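Local coordinates for nitrogenase iron-molybdenum cofactor biosynthesis protein NifB (Methanothermobacter thermautotrophicus, PDB 7JMA) that probably inserts a carbide by radical SAM chemistry while coupling two [4Fe-4S] clusters into the [8Fe-9S-C] precursor of the nitrogenase iron-molybdenum cofactor, at residues A[128-142]-A[181-195]. Numbering follows the deposited sequence.
Sequences DELAELGINTVTVTV and IEKLAERGIIVKVNS
Leu-184 lays its CD1 methyl against the branch point of Val-138, CD1 to CB 3.6 Å, the two side chains crossing at about a right angle. Its CD2 turns instead to CD1 of Leu-130, so one leucine bridges strand 137-141 and helix 123-132. Ile-189 packs alongside: CG2 meets CG2 of Val-138, while CG1, anti to its own carbonyl carbon (chi1 -68°), carries CD1 to the backbone and CB of Ala-131. Farther along, Val-140 and Val-142 meet Ile-181. These residues fill the layer between the helices and the parallel sheet of the radical SAM partial TIM barrel, helix 166-186 lying on the connection between the two strands. Strands 137-141 and 190-195 run side by side at 28°, joined by six backbone hydrogen bonds from Ile-190 N to Asn-136 O (2.9 Å) through Val-142 N to Asn-194 O (2.7 Å). Ser-195 OG then donates to Val-142 O at 2.7 Å. On the other face, the CG2 methyl of Thr-137, a residue beside Cys-115, whose [4Fe-4S] cluster is absent here, rests on CE of the extended Lys-192 at 3.6 Å; that of Thr-139 touches the Asn-194 amide, whose ND2 shares a water with Thr-141 OG1. Just past helix 166-186, Arg-187 grips poorly ordered Asp-128 of helix 123-132 side-on, NE (2.7 Å) and NH2 (2.6 Å) both reaching OD2 from one face of the carboxylate. NH1 binds Lys-183 O and Glu-186 OE1, which should restrict the guanidinium's rotation.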
# COMPACT_ATOMS: atom_id res chain seq x y z
N ASP A 128 3.28 -8.61 -12.72
CA ASP A 128 3.44 -9.98 -13.20
C ASP A 128 4.28 -10.81 -12.24
O ASP A 128 3.95 -11.96 -11.94
CB ASP A 128 4.08 -9.97 -14.58
CG ASP A 128 3.12 -9.59 -15.67
OD1 ASP A 128 3.48 -8.76 -16.53
OD2 ASP A 128 1.99 -10.14 -15.67
N GLU A 129 5.39 -10.24 -11.76
CA GLU A 129 6.28 -10.98 -10.88
C GLU A 129 5.59 -11.32 -9.56
O GLU A 129 5.76 -12.43 -9.04
CB GLU A 129 7.54 -10.15 -10.64
CG GLU A 129 8.60 -10.85 -9.84
CD GLU A 129 9.89 -10.07 -9.82
OE1 GLU A 129 10.90 -10.60 -9.32
OE2 GLU A 129 9.90 -8.91 -10.30
N LEU A 130 4.84 -10.37 -9.01
CA LEU A 130 4.11 -10.61 -7.77
C LEU A 130 3.21 -11.82 -7.89
O LEU A 130 3.18 -12.68 -7.00
CB LEU A 130 3.27 -9.38 -7.41
CG LEU A 130 4.11 -8.18 -7.01
CD1 LEU A 130 3.19 -7.09 -6.50
CD2 LEU A 130 5.10 -8.63 -5.96
N ALA A 131 2.45 -11.89 -8.99
CA ALA A 131 1.57 -13.03 -9.23
C ALA A 131 2.36 -14.33 -9.29
O ALA A 131 1.95 -15.33 -8.69
CB ALA A 131 0.79 -12.81 -10.52
N GLU A 132 3.48 -14.33 -10.01
CA GLU A 132 4.28 -15.54 -10.14
C GLU A 132 4.85 -16.01 -8.81
O GLU A 132 5.12 -17.20 -8.64
CB GLU A 132 5.40 -15.32 -11.16
CG GLU A 132 4.93 -14.89 -12.54
CD GLU A 132 6.04 -14.88 -13.57
OE1 GLU A 132 7.09 -15.51 -13.32
OE2 GLU A 132 5.88 -14.23 -14.62
N LEU A 133 5.06 -15.09 -7.86
CA LEU A 133 5.64 -15.44 -6.57
C LEU A 133 4.61 -15.83 -5.53
O LEU A 133 4.98 -16.11 -4.38
CB LEU A 133 6.48 -14.28 -6.04
CG LEU A 133 7.69 -13.96 -6.92
CD1 LEU A 133 8.39 -12.71 -6.42
CD2 LEU A 133 8.62 -15.14 -6.95
N GLY A 134 3.32 -15.84 -5.87
CA GLY A 134 2.32 -16.33 -4.95
C GLY A 134 1.78 -15.30 -3.99
O GLY A 134 1.16 -15.68 -2.98
N ILE A 135 2.00 -14.01 -4.25
CA ILE A 135 1.37 -12.98 -3.45
C ILE A 135 -0.14 -13.09 -3.61
O ILE A 135 -0.66 -13.18 -4.73
CB ILE A 135 1.86 -11.59 -3.87
CG1 ILE A 135 3.37 -11.49 -3.64
CG2 ILE A 135 1.19 -10.52 -2.99
CD1 ILE A 135 3.75 -11.74 -2.25
N ASN A 136 -0.85 -13.11 -2.48
CA ASN A 136 -2.30 -13.26 -2.50
C ASN A 136 -3.05 -11.95 -2.33
O ASN A 136 -4.14 -11.79 -2.88
CB ASN A 136 -2.75 -14.20 -1.38
CG ASN A 136 -2.06 -15.52 -1.44
OD1 ASN A 136 -1.27 -15.84 -0.57
ND2 ASN A 136 -2.39 -16.32 -2.46
N THR A 137 -2.49 -11.02 -1.57
CA THR A 137 -3.14 -9.76 -1.25
C THR A 137 -2.11 -8.64 -1.28
O THR A 137 -0.99 -8.82 -0.80
CB THR A 137 -3.79 -9.82 0.14
OG1 THR A 137 -4.68 -10.95 0.20
CG2 THR A 137 -4.57 -8.53 0.44
N VAL A 138 -2.48 -7.51 -1.87
CA VAL A 138 -1.63 -6.32 -1.86
C VAL A 138 -2.47 -5.16 -1.37
O VAL A 138 -3.61 -4.98 -1.81
CB VAL A 138 -1.05 -6.01 -3.25
CG1 VAL A 138 -0.29 -4.67 -3.22
CG2 VAL A 138 -0.16 -7.14 -3.74
N THR A 139 -1.90 -4.39 -0.45
CA THR A 139 -2.51 -3.17 0.05
C THR A 139 -1.80 -2.00 -0.62
O THR A 139 -0.58 -1.88 -0.53
CB THR A 139 -2.40 -3.09 1.57
OG1 THR A 139 -3.05 -4.22 2.15
CG2 THR A 139 -3.05 -1.82 2.09
N VAL A 140 -2.57 -1.16 -1.32
CA VAL A 140 -2.05 -0.02 -2.07
C VAL A 140 -2.53 1.25 -1.37
O VAL A 140 -3.72 1.37 -1.07
CB VAL A 140 -2.52 -0.04 -3.53
CG1 VAL A 140 -1.89 1.14 -4.30
CG2 VAL A 140 -2.17 -1.38 -4.21
N THR A 141 -1.62 2.18 -1.09
CA THR A 141 -2.01 3.41 -0.41
C THR A 141 -2.34 4.45 -1.46
O THR A 141 -1.46 4.88 -2.22
CB THR A 141 -0.91 3.86 0.54
OG1 THR A 141 -0.76 2.87 1.56
CG2 THR A 141 -1.28 5.20 1.19
N VAL A 142 -3.60 4.86 -1.51
CA VAL A 142 -4.10 5.81 -2.49
C VAL A 142 -4.73 6.95 -1.71
O VAL A 142 -5.79 6.78 -1.10
CB VAL A 142 -5.14 5.20 -3.45
CG1 VAL A 142 -5.58 6.29 -4.43
CG2 VAL A 142 -4.59 3.98 -4.20
N ILE A 181 -3.36 -1.33 -9.66
CA ILE A 181 -4.53 -1.98 -9.07
C ILE A 181 -5.17 -2.89 -10.11
O ILE A 181 -5.52 -4.04 -9.83
CB ILE A 181 -5.52 -0.94 -8.54
CG1 ILE A 181 -4.94 -0.20 -7.33
CG2 ILE A 181 -6.86 -1.58 -8.16
CD1 ILE A 181 -5.83 0.96 -6.88
N GLU A 182 -5.35 -2.37 -11.33
CA GLU A 182 -6.05 -3.22 -12.30
C GLU A 182 -5.18 -4.40 -12.73
O GLU A 182 -5.70 -5.49 -12.96
CB GLU A 182 -6.54 -2.43 -13.51
CG GLU A 182 -5.78 -1.25 -13.95
CD GLU A 182 -6.55 -0.45 -15.00
OE1 GLU A 182 -6.68 0.79 -14.84
OE2 GLU A 182 -7.03 -1.06 -15.97
N LYS A 183 -3.87 -4.21 -12.81
CA LYS A 183 -2.99 -5.32 -13.18
C LYS A 183 -2.97 -6.40 -12.11
O LYS A 183 -2.91 -7.59 -12.44
CB LYS A 183 -1.57 -4.81 -13.43
CG LYS A 183 -1.44 -4.10 -14.79
CD LYS A 183 0.02 -3.72 -15.09
CE LYS A 183 0.80 -4.89 -15.64
NZ LYS A 183 1.76 -4.46 -16.69
N LEU A 184 -2.96 -6.01 -10.83
CA LEU A 184 -3.07 -7.00 -9.77
C LEU A 184 -4.42 -7.70 -9.82
O LEU A 184 -4.50 -8.93 -9.76
CB LEU A 184 -2.92 -6.34 -8.40
CG LEU A 184 -1.53 -5.78 -8.10
CD1 LEU A 184 -1.61 -5.13 -6.74
CD2 LEU A 184 -0.48 -6.87 -8.16
N ALA A 185 -5.49 -6.91 -9.86
CA ALA A 185 -6.83 -7.49 -9.77
C ALA A 185 -7.09 -8.49 -10.89
O ALA A 185 -7.77 -9.51 -10.66
CB ALA A 185 -7.88 -6.37 -9.81
N GLU A 186 -6.61 -8.22 -12.11
CA GLU A 186 -6.90 -9.13 -13.22
C GLU A 186 -6.13 -10.44 -13.09
O GLU A 186 -6.49 -11.43 -13.72
CB GLU A 186 -6.61 -8.44 -14.55
CG GLU A 186 -5.16 -8.20 -14.85
CD GLU A 186 -4.97 -7.24 -16.02
OE1 GLU A 186 -3.81 -7.05 -16.46
OE2 GLU A 186 -5.97 -6.66 -16.50
N ARG A 187 -5.09 -10.46 -12.25
CA ARG A 187 -4.32 -11.65 -11.96
C ARG A 187 -4.82 -12.39 -10.72
O ARG A 187 -4.20 -13.39 -10.33
CB ARG A 187 -2.84 -11.29 -11.80
CG ARG A 187 -2.16 -11.00 -13.12
CD ARG A 187 -0.97 -10.07 -13.00
NE ARG A 187 -0.37 -9.83 -14.31
CZ ARG A 187 -0.77 -8.91 -15.18
NH1 ARG A 187 -1.79 -8.11 -14.88
NH2 ARG A 187 -0.16 -8.77 -16.35
N GLY A 188 -5.93 -11.97 -10.13
CA GLY A 188 -6.50 -12.68 -9.00
C GLY A 188 -6.00 -12.22 -7.65
O GLY A 188 -6.48 -12.74 -6.64
N ILE A 189 -5.09 -11.25 -7.60
CA ILE A 189 -4.57 -10.79 -6.33
C ILE A 189 -5.59 -9.86 -5.70
O ILE A 189 -6.11 -8.96 -6.38
CB ILE A 189 -3.23 -10.07 -6.52
CG1 ILE A 189 -2.18 -11.10 -6.97
CG2 ILE A 189 -2.88 -9.31 -5.27
CD1 ILE A 189 -0.89 -10.49 -7.53
N ILE A 190 -5.90 -10.08 -4.43
CA ILE A 190 -6.87 -9.23 -3.73
C ILE A 190 -6.23 -7.87 -3.50
O ILE A 190 -5.17 -7.78 -2.89
CB ILE A 190 -7.28 -9.85 -2.40
CG1 ILE A 190 -7.93 -11.23 -2.61
CG2 ILE A 190 -8.19 -8.91 -1.61
CD1 ILE A 190 -8.02 -12.01 -1.33
N VAL A 191 -6.89 -6.81 -3.96
CA VAL A 191 -6.35 -5.45 -3.77
C VAL A 191 -7.14 -4.77 -2.68
O VAL A 191 -8.37 -4.61 -2.79
CB VAL A 191 -6.37 -4.63 -5.07
CG1 VAL A 191 -5.80 -3.21 -4.79
CG2 VAL A 191 -5.57 -5.31 -6.12
N LYS A 192 -6.44 -4.35 -1.63
CA LYS A 192 -7.00 -3.52 -0.58
C LYS A 192 -6.41 -2.13 -0.74
O LYS A 192 -5.22 -1.99 -1.02
CB LYS A 192 -6.67 -4.09 0.80
CG LYS A 192 -7.12 -5.54 0.96
CD LYS A 192 -6.75 -6.10 2.33
CE LYS A 192 -7.32 -7.50 2.53
NZ LYS A 192 -6.70 -8.21 3.69
N VAL A 193 -7.24 -1.10 -0.61
CA VAL A 193 -6.75 0.28 -0.75
C VAL A 193 -6.79 0.95 0.61
O VAL A 193 -7.83 0.95 1.28
CB VAL A 193 -7.57 1.05 -1.80
CG1 VAL A 193 -7.27 2.56 -1.74
CG2 VAL A 193 -7.25 0.52 -3.20
N ASN A 194 -5.64 1.49 1.03
CA ASN A 194 -5.55 2.34 2.21
C ASN A 194 -5.61 3.79 1.75
O ASN A 194 -4.94 4.18 0.79
CB ASN A 194 -4.24 2.10 2.97
CG ASN A 194 -4.30 0.90 3.89
OD1 ASN A 194 -5.27 0.15 3.89
ND2 ASN A 194 -3.24 0.70 4.66
N SER A 195 -6.43 4.59 2.44
CA SER A 195 -6.49 6.02 2.19
C SER A 195 -6.42 6.75 3.51
O SER A 195 -7.19 6.46 4.43
CB SER A 195 -7.78 6.39 1.44
OG SER A 195 -7.87 5.64 0.23
O HOH W 1 -1.09 2.80 4.34